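Local coordinates for protein citryl-CoA lyase (Hydrogenobacter thermophilus, PDB 6HXP) that probably cleaves citryl-CoA to acetyl-CoA and oxaloacetate, binds coenzyme A and belongs to the citrate synthase family, at residues P147-L152 with L184-D189; T17-Y22 with I37-K42. One frame throughout, in Å; residues are numbered along the deposited sequence.

Interaction 1: residues P147-L152 with L184-D189; sequences PRTKRL and LVLNVD. With COA (coenzyme A), chain B.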
loop_
_atom_site.group_PDB
_atom_site.type_symbol
_atom_site.label_atom_id
_atom_site.label_comp_id
_atom_site.label_asym_id
_atom_site.label_seq_id
_atom_site.Cartn_x
_atom_site.Cartn_y
_atom_site.Cartn_z
ATOM N N PRO A 147 -32.912 0.855 1.458
ATOM C CA PRO A 147 -33.374 -0.456 0.964
ATOM C C PRO A 147 -32.389 -1.590 1.229
ATOM O O PRO A 147 -32.780 -2.737 1.353
ATOM C CB PRO A 147 -33.606 -0.248 -0.524
ATOM C CG PRO A 147 -33.147 1.065 -0.848
ATOM C CD PRO A 147 -32.816 1.844 0.369
ATOM N N ARG A 148 -31.116 -1.260 1.369
ATOM C CA ARG A 148 -30.103 -2.271 1.624
ATOM C C ARG A 148 -30.218 -2.791 3.059
ATOM O O ARG A 148 -30.062 -3.988 3.320
ATOM C CB ARG A 148 -28.722 -1.696 1.360
ATOM C CG ARG A 148 -28.555 -1.168 -0.069
ATOM C CD ARG A 148 -27.387 -0.227 -0.227
ATOM N NE ARG A 148 -27.524 0.960 0.618
ATOM C CZ ARG A 148 -26.552 1.853 0.777
ATOM N NH1 ARG A 148 -25.413 1.731 0.102
ATOM N NH2 ARG A 148 -26.706 2.867 1.617
ATOM N N THR A 149 -30.546 -1.881 3.986
ATOM C CA THR A 149 -30.817 -2.267 5.355
ATOM C C THR A 149 -32.101 -3.102 5.406
ATOM O O THR A 149 -32.120 -4.137 6.069
ATOM C CB THR A 149 -31.018 -1.026 6.197
ATOM O OG1 THR A 149 -29.759 -0.360 6.255
ATOM C CG2 THR A 149 -31.503 -1.351 7.624
ATOM N N LYS A 150 -33.159 -2.647 4.725
ATOM C CA LYS A 150 -34.439 -3.358 4.725
ATOM C C LYS A 150 -34.246 -4.777 4.200
ATOM O O LYS A 150 -34.779 -5.708 4.782
ATOM C CB LYS A 150 -35.494 -2.622 3.890
ATOM C CG LYS A 150 -36.860 -3.320 3.958
ATOM C CD LYS A 150 -37.955 -2.510 3.346
ATOM C CE LYS A 150 -39.314 -3.105 3.657
ATOM N NZ LYS A 150 -39.469 -4.487 3.117
ATOM N N ARG A 151 -33.468 -4.956 3.146
ATOM C CA ARG A 151 -33.274 -6.289 2.592
ATOM C C ARG A 151 -32.593 -7.209 3.621
ATOM O O ARG A 151 -33.025 -8.352 3.830
ATOM C CB ARG A 151 -32.440 -6.204 1.314
ATOM C CG ARG A 151 -32.132 -7.544 0.638
ATOM C CD ARG A 151 -33.395 -8.243 0.233
ATOM N NE ARG A 151 -33.061 -9.477 -0.465
ATOM C CZ ARG A 151 -33.870 -10.520 -0.538
ATOM N NH1 ARG A 151 -35.083 -10.470 0.012
ATOM N NH2 ARG A 151 -33.471 -11.637 -1.140
ATOM N N LEU A 152 -31.527 -6.706 4.243
ATOM C CA LEU A 152 -30.785 -7.488 5.233
ATOM C C LEU A 152 -31.658 -7.826 6.462
ATOM O O LEU A 152 -31.608 -8.955 6.963
ATOM C CB LEU A 152 -29.536 -6.763 5.671
ATOM C CG LEU A 152 -28.400 -6.804 4.672
ATOM C CD1 LEU A 152 -27.322 -5.790 5.058
ATOM C CD2 LEU A 152 -27.771 -8.221 4.598
ATOM N N LEU A 184 -34.075 9.710 10.227
ATOM C CA LEU A 184 -32.679 9.438 9.866
ATOM C C LEU A 184 -32.598 7.901 9.779
ATOM O O LEU A 184 -32.715 7.225 10.796
ATOM C CB LEU A 184 -31.680 9.929 10.922
ATOM C CG LEU A 184 -31.073 11.303 10.709
ATOM C CD1 LEU A 184 -30.417 11.770 11.965
ATOM C CD2 LEU A 184 -30.068 11.288 9.598
ATOM N N VAL A 185 -32.336 7.378 8.600
ATOM C CA VAL A 185 -32.380 5.925 8.385
ATOM C C VAL A 185 -31.243 5.188 9.045
ATOM O O VAL A 185 -30.125 5.705 9.128
ATOM C CB VAL A 185 -32.442 5.594 6.867
ATOM C CG1 VAL A 185 -33.590 6.335 6.172
ATOM C CG2 VAL A 185 -31.120 5.854 6.173
ATOM N N LEU A 186 -31.494 3.923 9.372
ATOM C CA LEU A 186 -30.432 2.978 9.733
ATOM C C LEU A 186 -29.805 2.636 8.371
ATOM O O LEU A 186 -30.460 2.022 7.537
ATOM C CB LEU A 186 -31.015 1.728 10.391
ATOM C CG LEU A 186 -30.006 0.597 10.658
ATOM C CD1 LEU A 186 -28.947 1.019 11.625
ATOM C CD2 LEU A 186 -30.705 -0.643 11.174
ATOM N N ASN A 187 -28.603 3.085 8.111
ATOM C CA ASN A 187 -27.965 2.867 6.815
ATOM C C ASN A 187 -27.308 1.517 6.757
ATOM O O ASN A 187 -27.207 0.795 7.772
ATOM C CB ASN A 187 -27.012 4.022 6.429
ATOM C CG ASN A 187 -25.793 4.144 7.295
ATOM O OD1 ASN A 187 -25.127 3.156 7.602
ATOM N ND2 ASN A 187 -25.410 5.392 7.614
ATOM N N VAL A 188 -26.829 1.117 5.572
ATOM C CA VAL A 188 -26.271 -0.214 5.403
ATOM C C VAL A 188 -25.064 -0.485 6.304
ATOM O O VAL A 188 -24.853 -1.619 6.750
ATOM C CB VAL A 188 -25.980 -0.501 3.907
ATOM C CG1 VAL A 188 -24.773 0.312 3.389
ATOM C CG2 VAL A 188 -25.818 -1.983 3.666
ATOM N N ASP A 189 -24.307 0.563 6.677
ATOM C CA ASP A 189 -23.183 0.349 7.606
ATOM C C ASP A 189 -23.744 -0.058 8.978
ATOM O O ASP A 189 -23.224 -0.975 9.616
ATOM C CB ASP A 189 -22.345 1.623 7.825
ATOM C CG ASP A 189 -21.604 2.134 6.627
ATOM O OD1 ASP A 189 -21.210 1.312 5.792
ATOM O OD2 ASP A 189 -21.386 3.379 6.545
HETATM N N1A COA B . -26.594 11.308 14.040
HETATM C C2A COA B . -27.091 12.457 14.512
HETATM N N3A COA B . -27.471 13.546 13.834
HETATM C C4A COA B . -27.292 13.381 12.516
HETATM C C5A COA B . -26.782 12.258 11.884
HETATM C C6A COA B . -26.426 11.170 12.705
HETATM N N6A COA B . -25.959 10.011 12.234
HETATM N N7A COA B . -26.758 12.438 10.510
HETATM C C8A COA B . -27.256 13.638 10.345
HETATM N N9A COA B . -27.609 14.265 11.512
HETATM C C1B COA B . -28.281 15.555 11.673
HETATM C C2B COA B . -28.028 16.579 10.552
HETATM O O2B COA B . -27.025 17.508 10.949
HETATM C C3B COA B . -29.401 17.235 10.448
HETATM O O3B COA B . -29.597 18.153 11.547
HETATM P P3B COA B . -30.551 19.469 11.549
HETATM O O7A COA B . -31.185 19.694 10.211
HETATM O O8A COA B . -31.582 19.240 12.660
HETATM O O9A COA B . -29.643 20.628 11.979
HETATM C C4B COA B . -30.343 16.062 10.687
HETATM O O4B COA B . -29.679 15.321 11.731
HETATM C C5B COA B . -30.589 15.141 9.517
HETATM O O5B COA B . -30.808 15.901 8.310
HETATM P P1A COA B . -30.515 15.261 6.846
HETATM O O1A COA B . -30.650 16.293 5.794
HETATM O O2A COA B . -31.476 14.080 6.699
HETATM O O3A COA B . -29.039 14.664 6.870
HETATM P P2A COA B . -27.695 15.072 6.120
HETATM O O4A COA B . -27.941 15.230 4.668
HETATM O O5A COA B . -27.187 16.345 6.802
HETATM O O6A COA B . -26.579 13.928 6.453
HETATM C CBP COA B . -24.909 12.256 5.866
HETATM C CCP COA B . -26.185 12.978 5.444
HETATM C CDP COA B . -24.845 10.920 5.109
HETATM C CEP COA B . -23.712 13.120 5.448
HETATM C CAP COA B . -24.830 12.000 7.394
HETATM O OAP COA B . -26.073 11.630 7.971
HETATM C C9P COA B . -23.743 11.007 7.797
HETATM O O9P COA B . -22.573 11.371 7.892
HETATM N N8P COA B . -24.142 9.763 8.072
HETATM C C7P COA B . -23.250 8.750 8.623
HETATM C C6P COA B . -22.959 8.994 10.091
HETATM C C5P COA B . -21.789 8.180 10.591
HETATM O O5P COA B . -21.798 6.952 10.532
HETATM N N4P COA B . -20.782 8.877 11.121
HETATM C C3P COA B . -19.852 8.342 12.107
HETATM C C2P COA B . -18.847 7.358 11.538
HETATM S S1P COA B . -17.973 8.195 10.187
#
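The hydroxyl of Thr149 donates to the backbone carbonyl of Leu186, with OG1 of Thr149 lying 2.8 Å from the O of Leu186, and this bond fastens helix 147-158 to the turn that starts helix 188-198. The bonded carbonyl lies one residue before Asn187, the N-cap of helix 188-198, within the largely helical fold of the citrate synthase family. The torsion of Thr149 (chi1 -67°) sets OG1 anti to its own carbonyl carbon. From there it reaches Leu186 O from above the carbonyl plane, 41° out of it. On the way OG1 of Thr149 passes 3.1 Å from C of Asn187. The other branch is apolar: CG2 of Thr149 meets CD2 of Leu186 at 3.7 Å, with the two side chains at about a right angle.

As the N-cap, Asn187 makes a weak capping bond from its OD1 to Asp189 N and also accepts from Gly190 N, while ND2 donates to Gly138 O, tying the cap to the loop that carries the CoA-binding Gly136 and Tyr137. Val188, the first residue of the helix, packs against Arg148 with both methyls. Its CG1 sits over the centre of the Arg148 guanidinium, 3.5 Å from CZ of Arg148, while CG2 of Val188 rests 3.7 Å from CB of Arg148 and also approaches CD1 of Leu152. The guanidinium is held by a salt bridge from NH2 to Asp146, whose OD2 weakly accepts from Val188 N as well; Leu25 of the second subunit packs on Arg148.

At the start of 184-189, Leu184 lines the coenzyme A pocket. Its two methyls fork against the adenine, CD1 of Leu184 at 3.6 Å from C4A and CD2 of Leu184 at 3.6 Å from N7A.

Interaction 2: residues T17-Y22 with I37-K42; sequences TYIRGY and IYLILK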
loop_
_atom_site.group_PDB
_atom_site.type_symbol
_atom_site.label_atom_id
_atom_site.label_comp_id
_atom_site.label_asym_id
_atom_site.label_seq_id
_atom_site.Cartn_x
_atom_site.Cartn_y
_atom_site.Cartn_z
ATOM N N THR A 17 -2.369 -27.908 6.217
ATOM C CA THR A 17 -2.864 -26.718 6.840
ATOM C C THR A 17 -4.101 -27.042 7.669
ATOM O O THR A 17 -5.015 -27.708 7.202
ATOM C CB THR A 17 -3.224 -25.681 5.775
ATOM O OG1 THR A 17 -2.098 -25.445 4.893
ATOM C CG2 THR A 17 -3.696 -24.378 6.365
ATOM N N TYR A 18 -4.118 -26.532 8.904
ATOM C CA TYR A 18 -5.267 -26.599 9.795
ATOM C C TYR A 18 -5.701 -25.182 10.089
ATOM O O TYR A 18 -4.865 -24.352 10.499
ATOM C CB TYR A 18 -4.910 -27.316 11.102
ATOM C CG TYR A 18 -4.873 -28.813 10.919
ATOM C CD1 TYR A 18 -3.892 -29.412 10.137
ATOM C CD2 TYR A 18 -5.897 -29.617 11.402
ATOM C CE1 TYR A 18 -3.889 -30.792 9.913
ATOM C CE2 TYR A 18 -5.903 -30.983 11.175
ATOM C CZ TYR A 18 -4.928 -31.555 10.399
ATOM O OH TYR A 18 -5.028 -32.915 10.178
ATOM N N ILE A 19 -6.961 -24.873 9.834
ATOM C CA ILE A 19 -7.565 -23.570 10.058
ATOM C C ILE A 19 -8.412 -23.673 11.326
ATOM O O ILE A 19 -9.421 -24.381 11.291
ATOM C CB ILE A 19 -8.473 -23.156 8.869
ATOM C CG1 ILE A 19 -7.716 -23.152 7.534
ATOM C CG2 ILE A 19 -9.130 -21.789 9.144
ATOM C CD1 ILE A 19 -6.656 -22.187 7.373
ATOM N N ARG A 20 -8.066 -22.947 12.368
ATOM C CA ARG A 20 -8.816 -22.984 13.648
ATOM C C ARG A 20 -9.054 -24.445 14.049
ATOM O O ARG A 20 -10.123 -24.807 14.562
ATOM C CB ARG A 20 -10.112 -22.224 13.524
ATOM C CG ARG A 20 -9.935 -20.763 13.153
ATOM C CD ARG A 20 -9.240 -19.928 14.236
ATOM N NE ARG A 20 -9.385 -18.500 13.931
ATOM C CZ ARG A 20 -8.858 -17.511 14.655
ATOM N NH1 ARG A 20 -8.094 -17.790 15.733
ATOM N NH2 ARG A 20 -9.071 -16.244 14.308
ATOM N N GLY A 21 -8.037 -25.274 13.869
ATOM C CA GLY A 21 -8.092 -26.673 14.261
ATOM C C GLY A 21 -8.684 -27.633 13.262
ATOM O O GLY A 21 -8.550 -28.850 13.445
ATOM N N TYR A 22 -9.325 -27.138 12.207
ATOM C CA TYR A 22 -9.902 -28.045 11.213
ATOM C C TYR A 22 -8.966 -28.221 10.036
ATOM O O TYR A 22 -8.401 -27.234 9.552
ATOM C CB TYR A 22 -11.244 -27.507 10.699
ATOM C CG TYR A 22 -12.347 -27.477 11.749
ATOM C CD1 TYR A 22 -12.984 -28.643 12.153
ATOM C CD2 TYR A 22 -12.737 -26.289 12.339
ATOM C CE1 TYR A 22 -13.967 -28.622 13.152
ATOM C CE2 TYR A 22 -13.726 -26.245 13.313
ATOM C CZ TYR A 22 -14.336 -27.421 13.730
ATOM O OH TYR A 22 -15.303 -27.431 14.700
ATOM N N ILE A 37 -15.064 -18.194 5.932
ATOM C CA ILE A 37 -14.743 -16.867 6.435
ATOM C C ILE A 37 -15.219 -16.704 7.875
ATOM O O ILE A 37 -14.494 -16.213 8.733
ATOM C CB ILE A 37 -15.386 -15.816 5.515
ATOM C CG1 ILE A 37 -14.627 -15.797 4.172
ATOM C CG2 ILE A 37 -15.372 -14.434 6.160
ATOM C CD1 ILE A 37 -15.383 -15.124 3.040
ATOM N N TYR A 38 -16.447 -17.128 8.134
ATOM C CA TYR A 38 -16.961 -17.049 9.494
ATOM C C TYR A 38 -15.999 -17.845 10.409
ATOM O O TYR A 38 -15.619 -17.362 11.478
ATOM C CB TYR A 38 -18.378 -17.606 9.584
ATOM C CG TYR A 38 -18.946 -17.482 10.987
ATOM C CD1 TYR A 38 -18.615 -18.402 11.986
ATOM C CD2 TYR A 38 -19.840 -16.473 11.312
ATOM C CE1 TYR A 38 -19.122 -18.283 13.274
ATOM C CE2 TYR A 38 -20.335 -16.336 12.614
ATOM C CZ TYR A 38 -19.983 -17.255 13.587
ATOM O OH TYR A 38 -20.459 -17.136 14.893
ATOM N N LEU A 39 -15.682 -19.072 10.023
ATOM C CA LEU A 39 -14.806 -19.894 10.859
ATOM C C LEU A 39 -13.474 -19.209 11.137
ATOM O O LEU A 39 -13.020 -19.189 12.295
ATOM C CB LEU A 39 -14.568 -21.236 10.151
ATOM C CG LEU A 39 -13.485 -22.124 10.773
ATOM C CD1 LEU A 39 -13.858 -22.558 12.158
ATOM C CD2 LEU A 39 -13.182 -23.305 9.858
ATOM N N ILE A 40 -12.789 -18.701 10.085
ATOM C CA ILE A 40 -11.465 -18.178 10.332
ATOM C C ILE A 40 -11.511 -16.952 11.212
ATOM O O ILE A 40 -10.596 -16.727 12.000
ATOM C CB ILE A 40 -10.671 -17.971 9.052
ATOM C CG1 ILE A 40 -9.141 -17.900 9.421
ATOM C CG2 ILE A 40 -11.139 -16.774 8.241
ATOM C CD1 ILE A 40 -8.288 -17.998 8.179
ATOM N N LEU A 41 -12.564 -16.138 11.063
ATOM C CA LEU A 41 -12.683 -14.909 11.859
ATOM C C LEU A 41 -13.161 -15.156 13.279
ATOM O O LEU A 41 -12.666 -14.528 14.218
ATOM C CB LEU A 41 -13.593 -13.909 11.183
ATOM C CG LEU A 41 -13.160 -13.420 9.806
ATOM C CD1 LEU A 41 -14.182 -12.460 9.235
ATOM C CD2 LEU A 41 -11.760 -12.804 9.869
ATOM N N LYS A 42 -14.195 -16.000 13.435
ATOM C CA LYS A 42 -14.776 -16.242 14.766
ATOM C C LYS A 42 -13.999 -17.274 15.568
ATOM O O LYS A 42 -13.987 -17.220 16.803
ATOM C CB LYS A 42 -16.221 -16.766 14.598
ATOM C CG LYS A 42 -17.026 -16.861 15.934
ATOM C CD LYS A 42 -17.575 -15.449 16.351
ATOM C CE LYS A 42 -18.309 -15.309 17.629
ATOM N NZ LYS A 42 -19.589 -16.052 17.586
#
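Arg20 lies side-on to the carbonyl of Ile40, with two nitrogens converging on one oxygen: NE of Arg20 is 2.9 Å and NH2 of Arg20 is 2.8 Å from Ile40 O. The acceptor sits only 2° out of the guanidinium plane, and the N-H...O angles are near 145° for both bonds. NH2 comes almost straight down the C=O direction, whereas NE approaches from above the carbonyl plane. A bend at chi2 (-66°) turns the chain over the last turn of helix 33-42, where CG of Arg20 rests 3.6 Å from O of Leu39. The two bonds to one oxygen limit how far the guanidinium can turn about its CD-NE bond. Since the carbonyl belongs to the C-terminal end of the helix, the positive group may also interact favourably with the helix dipole.

Beside this polar grip the apolar side chains meet at slants. CG2 of Ile19 touches CG1 of Ile40 at 3.9 Å, the two chains crossing obliquely. Leu39, its CG anti to the backbone N, extends to the edge of the Tyr22 ring, where CD1 of Leu39 lies near the ring plane and 3.9 Å from CE2 of Tyr22. Leu27 of helix 24-27 packs on both Tyr22 and Leu39, while Asp63 of the second subunit touches Ile40 and Arg250 of the fourth subunit bonds to Arg20 O.

Arg20 and Gly21 occupy the two central positions of a type I' turn, which the paired backbone bonds between Ile19 and Tyr22 close. The arrangement is that of a two-residue beta-hairpin packed, through its tip, on the end of a helix.

From the N terminus, the chain first forms a small antiparallel sheet, and interaction 2 brings the hairpin tip at 17-22 against helix 33-42, closing a short loop of 14 residues that includes helix 24-27. Much later interaction 1 closes a longer loop of 31 residues, containing the rest of helix 147-158 and the whole of helix 164-180. The two contacts neither nest nor cross but come in series. The centres of interactions 1 and 2 are 30 Å apart; their nearest atoms are about 13 Å apart and do not touch. One joins the N-terminal hairpin to helix 33-42; the other joins two helix starts beside the CoA-binding loop. Both reach the second subunit.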